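Local coordinates for glutathione S-transferase (Agrobacterium tumefaciens, PDB 2YCD), which probably conjugates reduced glutathione to electrophilic compounds, possibly including herbicides, and binds the conjugate S-(p-nitrobenzyl)glutathione, at residues A[19-24]-A[37-42]; A[131-136]-A[144-149]. All blocks are in the same frame, centred on the assembly; numbering follows the deposited sequence. Where two conformers were deposited one is given.

Interaction 1 of 2, residues A[19-24]-A[37-42]; sequences ITVFER and PVRWAL. With GTB (S-(p-nitrobenzyl)glutathione), chain B.
The R39 guanidinium and the F22 ring are the two flat groups that matter here. V21 sends CG1 obliquely to the guanidinium, 3.8 Å from R39 NH2, the two side chains crossing at about a right angle. R39 has its polar partners beyond the contact: NE forms a salt bridge with D35, a turn earlier on its own helix, and NH1 a hydrogen bond with Y49 OH, so the head of this buried arginine is gripped at two nitrogens. The ring of F22 meets the bound S-(p-nitrobenzyl)glutathione, CE2 lying 3.7 Å from CB2 of the ligand and CZ 3.8 Å from its N3, again at an oblique tilt. Strand 18-22 and helix 35-45 open the beta-alpha-beta unit of the thioredoxin-like N-terminal domain, which strand 50-54 completes, parallel to the first; the two short segments run at 136° with axes 10.6 Å apart. Between them I19 does most of the apolar work. Its CG1 sits in the crowded position between backbone N and carbonyl carbon (chi1 69°), and CD1 reaches R39 CG at 3.9 Å, packing on the arginine's aliphatic stem, which stays extended from CG to NE. The other branch, CG2, meets V38 CG1 tip to tip at 3.9 Å and has L42 CD1 at a looser 4.5 Å. Helix 211-225 packs against R39 as well, through A216, A219, Q220 and V223, while V51 of strand 50-54 touches both I19 and R39.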
ATOM      1  N   ILE A  19      -9.479 -18.855   2.129  1.00  8.73           N
ATOM      2  CA  ILE A  19      -9.577 -17.461   1.723  0.69  9.14           C
ATOM      3  C   ILE A  19     -10.976 -17.112   1.242  1.00  9.04           C
ATOM      4  O   ILE A  19     -11.683 -17.952   0.674  1.00 11.05           O
ATOM      5  CB  ILE A  19      -8.537 -17.107   0.661  0.69 12.35           C
ATOM      6  CG1 ILE A  19      -8.852 -17.797  -0.651  0.69  8.19           C
ATOM      7  CG2 ILE A  19      -7.114 -17.446   1.172  0.69 10.79           C
ATOM      8  CD1 ILE A  19      -7.913 -17.379  -1.778  0.69 11.89           C
ATOM      9  N   THR A  20     -11.402 -15.888   1.492  1.00  9.34           N
ATOM     10  CA  THR A  20     -12.708 -15.461   0.995  1.00 10.06           C
ATOM     11  C   THR A  20     -12.583 -14.847  -0.389  1.00  9.60           C
ATOM     12  O   THR A  20     -11.590 -14.168  -0.708  1.00 12.05           O
ATOM     13  CB  THR A  20     -13.383 -14.458   1.932  1.00 10.24           C
ATOM     14  OG1 THR A  20     -12.463 -13.385   2.193  1.00 11.75           O
ATOM     15  CG2 THR A  20     -13.813 -15.125   3.256  1.00 13.96           C
ATOM     16  N   VAL A  21     -13.595 -15.102  -1.217  1.00  9.21           N
ATOM     17  CA  VAL A  21     -13.611 -14.683  -2.623  1.00 11.05           C
ATOM     18  C   VAL A  21     -15.050 -14.332  -2.993  1.00 11.49           C
ATOM     19  O   VAL A  21     -15.973 -14.697  -2.265  1.00 11.54           O
ATOM     20  CB  VAL A  21     -13.110 -15.804  -3.572  1.00 11.07           C
ATOM     21  CG1 VAL A  21     -11.733 -16.311  -3.131  1.00 11.72           C
ATOM     22  CG2 VAL A  21     -14.120 -16.964  -3.652  1.00 13.12           C
ATOM     23  N   PHE A  22     -15.244 -13.602  -4.088  1.00 11.53           N
ATOM     24  CA  PHE A  22     -16.600 -13.329  -4.576  1.00 12.43           C
ATOM     25  C   PHE A  22     -17.257 -14.629  -5.042  1.00 11.25           C
ATOM     26  O   PHE A  22     -16.643 -15.426  -5.754  1.00 12.78           O
ATOM     27  CB  PHE A  22     -16.587 -12.393  -5.797  1.00 13.12           C
ATOM     28  CG  PHE A  22     -16.240 -10.955  -5.508  1.00 12.36           C
ATOM     29  CD1 PHE A  22     -17.140 -10.116  -4.864  1.00 12.90           C
ATOM     30  CD2 PHE A  22     -15.050 -10.423  -5.978  1.00 11.18           C
ATOM     31  CE1 PHE A  22     -16.835  -8.778  -4.646  1.00 14.91           C
ATOM     32  CE2 PHE A  22     -14.728  -9.088  -5.759  1.00 13.60           C
ATOM     33  CZ  PHE A  22     -15.619  -8.262  -5.095  1.00 14.07           C
ATOM     34  N   GLU A  23     -18.518 -14.828  -4.674  1.00 13.07           N
ATOM     35  CA  GLU A  23     -19.319 -15.868  -5.313  1.00 15.90           C
ATOM     36  C   GLU A  23     -19.530 -15.558  -6.797  1.00 13.05           C
ATOM     37  O   GLU A  23     -19.404 -16.442  -7.638  1.00 16.01           O
ATOM     38  CB  GLU A  23     -20.655 -16.032  -4.590  1.00 16.71           C
ATOM     39  CG  GLU A  23     -21.482 -17.205  -5.086  1.00 20.53           C
ATOM     40  CD  GLU A  23     -22.729 -17.401  -4.254  1.00 37.85           C
ATOM     41  OE1 GLU A  23     -23.462 -16.412  -4.057  1.00 32.75           O
ATOM     42  OE2 GLU A  23     -22.964 -18.536  -3.784  1.00 48.39           O
ATOM     43  N   ARG A  24     -19.859 -14.306  -7.101  1.00 12.75           N
ATOM     44  CA  ARG A  24     -20.036 -13.865  -8.490  1.00 17.91           C
ATOM     45  C   ARG A  24     -19.157 -12.655  -8.760  1.00 16.37           C
ATOM     46  O   ARG A  24     -19.603 -11.518  -8.636  1.00 20.94           O
ATOM     47  CB  ARG A  24     -21.513 -13.531  -8.767  1.00 20.26           C
ATOM     48  CG  ARG A  24     -22.434 -14.742  -8.690  1.00 34.17           C
ATOM     49  CD  ARG A  24     -23.891 -14.317  -8.599  1.00 46.49           C
ATOM     50  NE  ARG A  24     -24.768 -15.400  -8.155  1.00 56.71           N
ATOM     51  CZ  ARG A  24     -25.398 -16.250  -8.960  1.00 55.64           C
ATOM     52  NH1 ARG A  24     -25.265 -16.168 -10.278  1.00 60.35           N
ATOM     53  NH2 ARG A  24     -26.171 -17.191  -8.437  0.41 51.81           N
ATOM     54  N   PRO A  37      -3.734 -12.518  -6.395  1.00  7.31           N
ATOM     55  CA  PRO A  37      -2.331 -12.596  -5.944  1.00  7.72           C
ATOM     56  C   PRO A  37      -2.155 -13.563  -4.788  1.00  6.08           C
ATOM     57  O   PRO A  37      -1.108 -14.197  -4.687  1.00  7.96           O
ATOM     58  CB  PRO A  37      -1.993 -11.150  -5.514  1.00  7.16           C
ATOM     59  CG  PRO A  37      -3.358 -10.444  -5.412  1.00  9.46           C
ATOM     60  CD  PRO A  37      -4.216 -11.126  -6.454  1.00  7.47           C
ATOM     61  N   VAL A  38      -3.162 -13.691  -3.921  1.00  7.35           N
ATOM     62  CA  VAL A  38      -3.096 -14.652  -2.825  1.00  7.21           C
ATOM     63  C   VAL A  38      -3.081 -16.104  -3.355  1.00  7.00           C
ATOM     64  O   VAL A  38      -2.262 -16.911  -2.928  1.00  7.01           O
ATOM     65  CB  VAL A  38      -4.283 -14.434  -1.859  1.00  7.03           C
ATOM     66  CG1 VAL A  38      -4.307 -15.527  -0.790  1.00  7.79           C
ATOM     67  CG2 VAL A  38      -4.193 -13.038  -1.213  1.00  8.27           C
ATOM     68  N   ARG A  39      -4.002 -16.435  -4.259  1.00  7.55           N
ATOM     69  CA  ARG A  39      -4.036 -17.756  -4.888  1.00  7.61           C
ATOM     70  C   ARG A  39      -2.702 -18.057  -5.563  1.00  6.88           C
ATOM     71  O   ARG A  39      -2.178 -19.180  -5.458  1.00  8.08           O
ATOM     72  CB  ARG A  39      -5.146 -17.810  -5.933  1.00  7.14           C
ATOM     73  CG  ARG A  39      -6.574 -17.725  -5.396  1.00  7.90           C
ATOM     74  CD  ARG A  39      -7.508 -17.739  -6.603  1.00  8.44           C
ATOM     75  NE  ARG A  39      -8.945 -17.749  -6.317  1.00  9.71           N
ATOM     76  CZ  ARG A  39      -9.649 -18.866  -6.138  1.00  8.52           C
ATOM     77  NH1 ARG A  39      -9.046 -20.055  -6.076  1.00  9.37           N
ATOM     78  NH2 ARG A  39     -10.959 -18.788  -5.960  1.00  9.68           N
ATOM     79  N   TRP A  40      -2.173 -17.088  -6.298  1.00  7.36           N
ATOM     80  CA  TRP A  40      -0.914 -17.275  -7.006  1.00  7.35           C
ATOM     81  C   TRP A  40       0.241 -17.543  -6.026  1.00  6.43           C
ATOM     82  O   TRP A  40       1.043 -18.480  -6.220  1.00  7.50           O
ATOM     83  CB  TRP A  40      -0.679 -16.042  -7.893  1.00  7.13           C
ATOM     84  CG  TRP A  40       0.530 -16.100  -8.821  1.00  6.09           C
ATOM     85  CD1 TRP A  40       1.392 -17.161  -9.011  1.00  6.58           C
ATOM     86  CD2 TRP A  40       0.987 -15.053  -9.682  1.00  7.77           C
ATOM     87  NE1 TRP A  40       2.363 -16.817  -9.938  1.00  7.89           N
ATOM     88  CE2 TRP A  40       2.142 -15.527 -10.353  1.00  8.37           C
ATOM     89  CE3 TRP A  40       0.549 -13.739  -9.926  1.00  7.97           C
ATOM     90  CZ2 TRP A  40       2.856 -14.738 -11.268  1.00  7.60           C
ATOM     91  CZ3 TRP A  40       1.250 -12.958 -10.841  1.00  8.90           C
ATOM     92  CH2 TRP A  40       2.392 -13.463 -11.507  1.00  9.42           C
ATOM     93  N   ALA A  41       0.312 -16.782  -4.936  1.00  7.32           N
ATOM     94  CA  ALA A  41       1.335 -17.031  -3.926  1.00  8.19           C
ATOM     95  C   ALA A  41       1.232 -18.444  -3.348  1.00  8.12           C
ATOM     96  O   ALA A  41       2.250 -19.143  -3.187  1.00  8.41           O
ATOM     97  CB  ALA A  41       1.259 -15.979  -2.813  1.00  7.70           C
ATOM     98  N   LEU A  42       0.017 -18.857  -2.989  1.00  8.38           N
ATOM     99  CA  LEU A  42      -0.184 -20.223  -2.471  1.00  8.44           C
ATOM    100  C   LEU A  42       0.256 -21.282  -3.480  1.00  7.90           C
ATOM    101  O   LEU A  42       0.897 -22.268  -3.107  1.00  9.33           O
ATOM    102  CB  LEU A  42      -1.644 -20.429  -2.048  1.00  7.90           C
ATOM    103  CG  LEU A  42      -2.083 -19.568  -0.855  1.00  8.56           C
ATOM    104  CD1 LEU A  42      -3.600 -19.468  -0.762  1.00 10.67           C
ATOM    105  CD2 LEU A  42      -1.492 -20.104   0.456  1.00  9.56           C
TER
HETATM  106  N1  GTB B 501      -6.504  -3.164   0.448  1.00  8.55           N
HETATM  107  CA1 GTB B 501      -7.387  -4.325   0.263  1.00  7.62           C
HETATM  108  C1  GTB B 501      -6.582  -5.526  -0.164  1.00  7.97           C
HETATM  109  O11 GTB B 501      -5.631  -5.327  -0.950  1.00  8.73           O
HETATM  110  O12 GTB B 501      -6.899  -6.662   0.262  1.00  9.39           O
HETATM  111  CB1 GTB B 501      -8.470  -3.953  -0.762  1.00  9.19           C
HETATM  112  CG1 GTB B 501      -9.506  -5.067  -0.895  1.00 11.16           C
HETATM  113  CD1 GTB B 501     -10.519  -4.771  -1.984  1.00 10.41           C
HETATM  114  OE1 GTB B 501     -10.451  -3.713  -2.610  1.00 12.95           O
HETATM  115  N2  GTB B 501     -11.433  -5.713  -2.209  1.00  9.57           N
HETATM  116  CA2 GTB B 501     -12.463  -5.574  -3.239  1.00 10.07           C
HETATM  117  C2  GTB B 501     -13.835  -5.814  -2.689  1.00 12.39           C
HETATM  118  O2  GTB B 501     -14.048  -6.660  -1.824  1.00 10.83           O
HETATM  119  CB2 GTB B 501     -12.261  -6.680  -4.293  1.00  9.79           C
HETATM  120  SG2 GTB B 501     -10.783  -6.537  -5.239  1.00 12.60           S
HETATM  121  N3  GTB B 501     -14.810  -5.068  -3.215  1.00 13.82           N
HETATM  122  CA3 GTB B 501     -16.216  -5.189  -2.871  1.00 15.52           C
HETATM  123  C3  GTB B 501     -16.755  -4.033  -2.079  1.00 23.30           C
HETATM  124  O31 GTB B 501     -16.028  -3.043  -1.866  1.00 26.19           O
HETATM  125  O32 GTB B 501     -17.934  -4.141  -1.670  1.00 26.57           O
HETATM  126  C'  GTB B 501     -10.971  -5.082  -6.226  1.00 14.42           C
HETATM  127  C1' GTB B 501     -11.485  -5.384  -7.610  1.00 18.44           C
HETATM  128  C2' GTB B 501     -12.843  -5.316  -7.877  1.00 26.49           C
HETATM  129  C3' GTB B 501     -13.310  -5.589  -9.162  1.00 28.95           C
HETATM  130  C4' GTB B 501     -12.412  -5.923 -10.173  1.00 21.26           C
HETATM  131  N41 GTB B 501     -12.883  -6.188 -11.472  1.00 28.38           N
HETATM  132  O41 GTB B 501     -12.103  -6.378 -12.403  1.00 21.74           O
HETATM  133  O42 GTB B 501     -14.084  -6.210 -11.666  1.00 29.56           O
HETATM  134  C5' GTB B 501     -11.053  -5.979  -9.899  1.00 22.01           C
HETATM  135  C6' GTB B 501     -10.584  -5.705  -8.617  1.00 18.20           C

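Interaction 2 of 2, residues A[131-136]-A[144-149]; sequences TVWLFE and ARLART
V132 buries more surface here than any other residue, and it does so by pushing both methyls at the backbone and side chains of the opposing helix. With CG1 anti to its backbone N, that methyl lies over the main chain between R145 and L146, 3.6 Å from L146 N and 4.0 Å from L146 CB. The other methyl, CG2, faces T149 CG2 at 4.1 Å and also comes near the aliphatic part of R145. L146 leaves its helix with CG likewise anti to N, and its CD1 ends 3.6 Å from W133 CB; the two side chains run side by side, pointing the same way, so the leucine methyl rests at the root of the tryptophan and meets the indole obliquely. L134 CD2 lies over one face of that indole, offset toward the rim. These segments are the end of helix 105-135 and the start of helix 142-164, joined by a short connection into a helical hairpin of the all-helical C-terminal domain; the segment axes stand 9.1 Å apart at 145°. A wider pi-type turn closes the first helix, and E136 is the first residue to leave helical geometry. R145 bends at chi3 (-49°) and brings NH1 to E136 OE1, 2.5 Å away, in a salt bridge. The carboxylate oxygen sits at the edge of the guanidinium, near its plane, but the two planes are 50° apart and the N-H points poorly, making the hydrogen bond weak. R145 NH2 also lies close to R145 NH2 of the second subunit, where E136 may partly offset the like charges, and R148 forms a salt bridge with E139 of that subunit.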
ATOM      1  N   THR A 131     -10.716   4.187 -12.539  1.00 16.70           N
ATOM      2  CA  THR A 131     -11.926   4.658 -11.880  1.00 14.16           C
ATOM      3  C   THR A 131     -12.656   5.685 -12.756  1.00 17.74           C
ATOM      4  O   THR A 131     -13.873   5.581 -12.969  1.00 17.05           O
ATOM      5  CB  THR A 131     -11.621   5.255 -10.499  1.00 20.90           C
ATOM      6  OG1 THR A 131     -11.216   4.200  -9.614  1.00 24.04           O
ATOM      7  CG2 THR A 131     -12.861   5.946  -9.912  1.00 23.91           C
ATOM      8  N   VAL A 132     -11.918   6.671 -13.263  1.00 15.21           N
ATOM      9  CA  VAL A 132     -12.486   7.654 -14.176  1.00 16.08           C
ATOM     10  C   VAL A 132     -12.920   6.973 -15.471  1.00 15.82           C
ATOM     11  O   VAL A 132     -14.035   7.195 -15.963  1.00 15.88           O
ATOM     12  CB  VAL A 132     -11.475   8.777 -14.493  1.00 16.67           C
ATOM     13  CG1 VAL A 132     -12.094   9.777 -15.480  1.00 20.32           C
ATOM     14  CG2 VAL A 132     -11.047   9.484 -13.211  1.00 24.82           C
ATOM     15  N   TRP A 133     -12.048   6.130 -16.009  1.00 14.31           N
ATOM     16  CA  TRP A 133     -12.268   5.520 -17.309  1.00 16.07           C
ATOM     17  C   TRP A 133     -13.534   4.672 -17.323  1.00 15.97           C
ATOM     18  O   TRP A 133     -14.319   4.748 -18.270  1.00 19.24           O
ATOM     19  CB  TRP A 133     -11.046   4.691 -17.711  1.00 17.02           C
ATOM     20  CG  TRP A 133     -11.154   4.024 -19.040  1.00 18.56           C
ATOM     21  CD1 TRP A 133     -11.616   4.569 -20.204  1.00 22.41           C
ATOM     22  CD2 TRP A 133     -10.795   2.679 -19.337  1.00 20.83           C
ATOM     23  NE1 TRP A 133     -11.557   3.634 -21.214  1.00 23.54           N
ATOM     24  CE2 TRP A 133     -11.058   2.465 -20.704  1.00 20.16           C
ATOM     25  CE3 TRP A 133     -10.273   1.629 -18.577  1.00 23.86           C
ATOM     26  CZ2 TRP A 133     -10.819   1.236 -21.327  1.00 21.08           C
ATOM     27  CZ3 TRP A 133     -10.038   0.413 -19.197  1.00 29.42           C
ATOM     28  CH2 TRP A 133     -10.312   0.228 -20.557  1.00 25.15           C
ATOM     29  N   LEU A 134     -13.754   3.887 -16.272  1.00 16.62           N
ATOM     30  CA  LEU A 134     -14.860   2.927 -16.240  1.00 17.40           C
ATOM     31  C   LEU A 134     -16.102   3.413 -15.483  1.00 28.07           C
ATOM     32  O   LEU A 134     -17.236   3.187 -15.923  1.00 30.67           O
ATOM     33  CB  LEU A 134     -14.379   1.581 -15.681  1.00 18.30           C
ATOM     34  CG  LEU A 134     -13.269   0.894 -16.468  1.00 27.14           C
ATOM     35  CD1 LEU A 134     -12.831  -0.377 -15.748  1.00 27.27           C
ATOM     36  CD2 LEU A 134     -13.728   0.579 -17.893  1.00 26.57           C
ATOM     37  N   PHE A 135     -15.898   4.086 -14.357  1.00 23.34           N
ATOM     38  CA  PHE A 135     -17.002   4.381 -13.444  1.00 26.13           C
ATOM     39  C   PHE A 135     -17.616   5.769 -13.617  1.00 22.99           C
ATOM     40  O   PHE A 135     -18.700   6.031 -13.099  1.00 25.57           O
ATOM     41  CB  PHE A 135     -16.560   4.182 -11.989  1.00 30.39           C
ATOM     42  CG  PHE A 135     -16.285   2.750 -11.628  1.00 36.88           C
ATOM     43  CD1 PHE A 135     -15.137   2.110 -12.077  1.00 32.80           C
ATOM     44  CD2 PHE A 135     -17.176   2.038 -10.840  1.00 42.83           C
ATOM     45  CE1 PHE A 135     -14.884   0.793 -11.745  1.00 37.56           C
ATOM     46  CE2 PHE A 135     -16.928   0.720 -10.503  1.00 42.09           C
ATOM     47  CZ  PHE A 135     -15.780   0.097 -10.959  1.00 36.54           C
ATOM     48  N   GLU A 136     -16.944   6.653 -14.351  1.00 25.63           N
ATOM     49  CA  GLU A 136     -17.377   8.049 -14.414  1.00 21.79           C
ATOM     50  C   GLU A 136     -17.691   8.609 -15.808  1.00 26.46           C
ATOM     51  O   GLU A 136     -17.613   9.820 -16.025  1.00 30.07           O
ATOM     52  CB  GLU A 136     -16.357   8.941 -13.686  1.00 23.87           C
ATOM     53  CG  GLU A 136     -16.191   8.544 -12.228  1.00 22.57           C
ATOM     54  CD  GLU A 136     -15.003   9.214 -11.537  1.00 28.81           C
ATOM     55  OE1 GLU A 136     -14.419  10.166 -12.099  1.00 27.84           O
ATOM     56  OE2 GLU A 136     -14.654   8.775 -10.420  1.00 40.45           O
ATOM     57  N   ALA A 144     -11.884  14.943 -19.767  1.00 30.64           N
ATOM     58  CA  ALA A 144     -10.873  15.837 -19.211  1.00 33.61           C
ATOM     59  C   ALA A 144     -10.171  15.253 -17.980  1.00 32.35           C
ATOM     60  O   ALA A 144      -8.944  15.309 -17.874  1.00 27.00           O
ATOM     61  CB  ALA A 144     -11.471  17.191 -18.893  1.00 39.53           C
ATOM     62  N   ARG A 145     -10.948  14.701 -17.053  1.00 30.20           N
ATOM     63  CA  ARG A 145     -10.390  14.068 -15.856  1.00 24.95           C
ATOM     64  C   ARG A 145      -9.626  12.811 -16.278  1.00 25.16           C
ATOM     65  O   ARG A 145      -8.609  12.429 -15.685  1.00 21.90           O
ATOM     66  CB  ARG A 145     -11.515  13.702 -14.892  1.00 32.62           C
ATOM     67  CG  ARG A 145     -11.127  13.636 -13.420  1.00 35.28           C
ATOM     68  CD  ARG A 145     -12.343  13.284 -12.560  1.00 43.92           C
ATOM     69  NE  ARG A 145     -13.496  14.124 -12.881  1.00 59.85           N
ATOM     70  CZ  ARG A 145     -14.764  13.792 -12.642  1.00 71.10           C
ATOM     71  NH1 ARG A 145     -15.057  12.628 -12.079  1.00 56.84           N
ATOM     72  NH2 ARG A 145     -15.745  14.625 -12.971  1.00 65.96           N
ATOM     73  N   LEU A 146     -10.135  12.166 -17.316  1.00 20.64           N
ATOM     74  CA  LEU A 146      -9.470  11.028 -17.913  1.00 15.28           C
ATOM     75  C   LEU A 146      -8.082  11.412 -18.436  1.00 27.08           C
ATOM     76  O   LEU A 146      -7.091  10.719 -18.185  1.00 16.89           O
ATOM     77  CB  LEU A 146     -10.333  10.452 -19.044  1.00 17.76           C
ATOM     78  CG  LEU A 146      -9.916   9.107 -19.638  1.00 24.67           C
ATOM     79  CD1 LEU A 146      -9.992   8.016 -18.594  1.00 20.84           C
ATOM     80  CD2 LEU A 146     -10.808   8.760 -20.818  1.00 27.85           C
ATOM     81  N   ALA A 147      -8.002  12.526 -19.156  1.00 22.32           N
ATOM     82  CA  ALA A 147      -6.720  12.940 -19.718  1.00 24.76           C
ATOM     83  C   ALA A 147      -5.692  13.203 -18.619  1.00 20.02           C
ATOM     84  O   ALA A 147      -4.525  12.822 -18.755  1.00 18.74           O
ATOM     85  CB  ALA A 147      -6.886  14.164 -20.623  1.00 28.47           C
ATOM     86  N   ARG A 148      -6.129  13.828 -17.532  1.00 17.76           N
ATOM     87  CA  ARG A 148      -5.227  14.133 -16.424  1.00 20.81           C
ATOM     88  C   ARG A 148      -4.701  12.875 -15.752  1.00 18.08           C
ATOM     89  O   ARG A 148      -3.493  12.733 -15.544  1.00 20.05           O
ATOM     90  CB  ARG A 148      -5.901  15.042 -15.399  1.00 24.38           C
ATOM     91  CG  ARG A 148      -6.246  16.405 -15.966  1.00 31.50           C
ATOM     92  CD  ARG A 148      -6.751  17.357 -14.906  1.00 57.94           C
ATOM     93  NE  ARG A 148      -7.058  18.666 -15.476  1.00 65.97           N
ATOM     94  CZ  ARG A 148      -7.434  19.722 -14.762  1.00 68.24           C
ATOM     95  NH1 ARG A 148      -7.549  19.623 -13.444  1.00 61.72           N
ATOM     96  NH2 ARG A 148      -7.695  20.877 -15.365  1.00 68.11           N
ATOM     97  N   THR A 149      -5.597  11.956 -15.407  1.00 16.68           N
ATOM     98  CA  THR A 149      -5.149  10.728 -14.746  1.00 16.36           C
ATOM     99  C   THR A 149      -4.313   9.889 -15.703  1.00 14.96           C
ATOM    100  O   THR A 149      -3.358   9.237 -15.293  1.00 14.31           O
ATOM    101  CB  THR A 149      -6.316   9.892 -14.185  1.00 14.15           C
ATOM    102  OG1 THR A 149      -7.213   9.530 -15.244  1.00 14.94           O
ATOM    103  CG2 THR A 149      -7.079  10.668 -13.123  1.00 19.61           C
TER

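Interaction 1 closes before interaction 2 opens along the chain, and each belongs to a different half of the glutathione transferase fold. Residues 19-24 and 37-42 lie in the thioredoxin-like N-terminal domain, on the first strand and first long helix; residues 131-136 and 144-149 lie in the helical C-terminal domain. Their centres are 28 Å apart and their nearest atoms about 10 Å, with no touch between them. The bound conjugate occupies the region between: F22 of interaction 1 lines its pocket, and the W133 side chain of interaction 2 is about 10 Å from a ligand. Interaction 1 is buried, whereas interaction 2 sits at the surface and meets the second subunit.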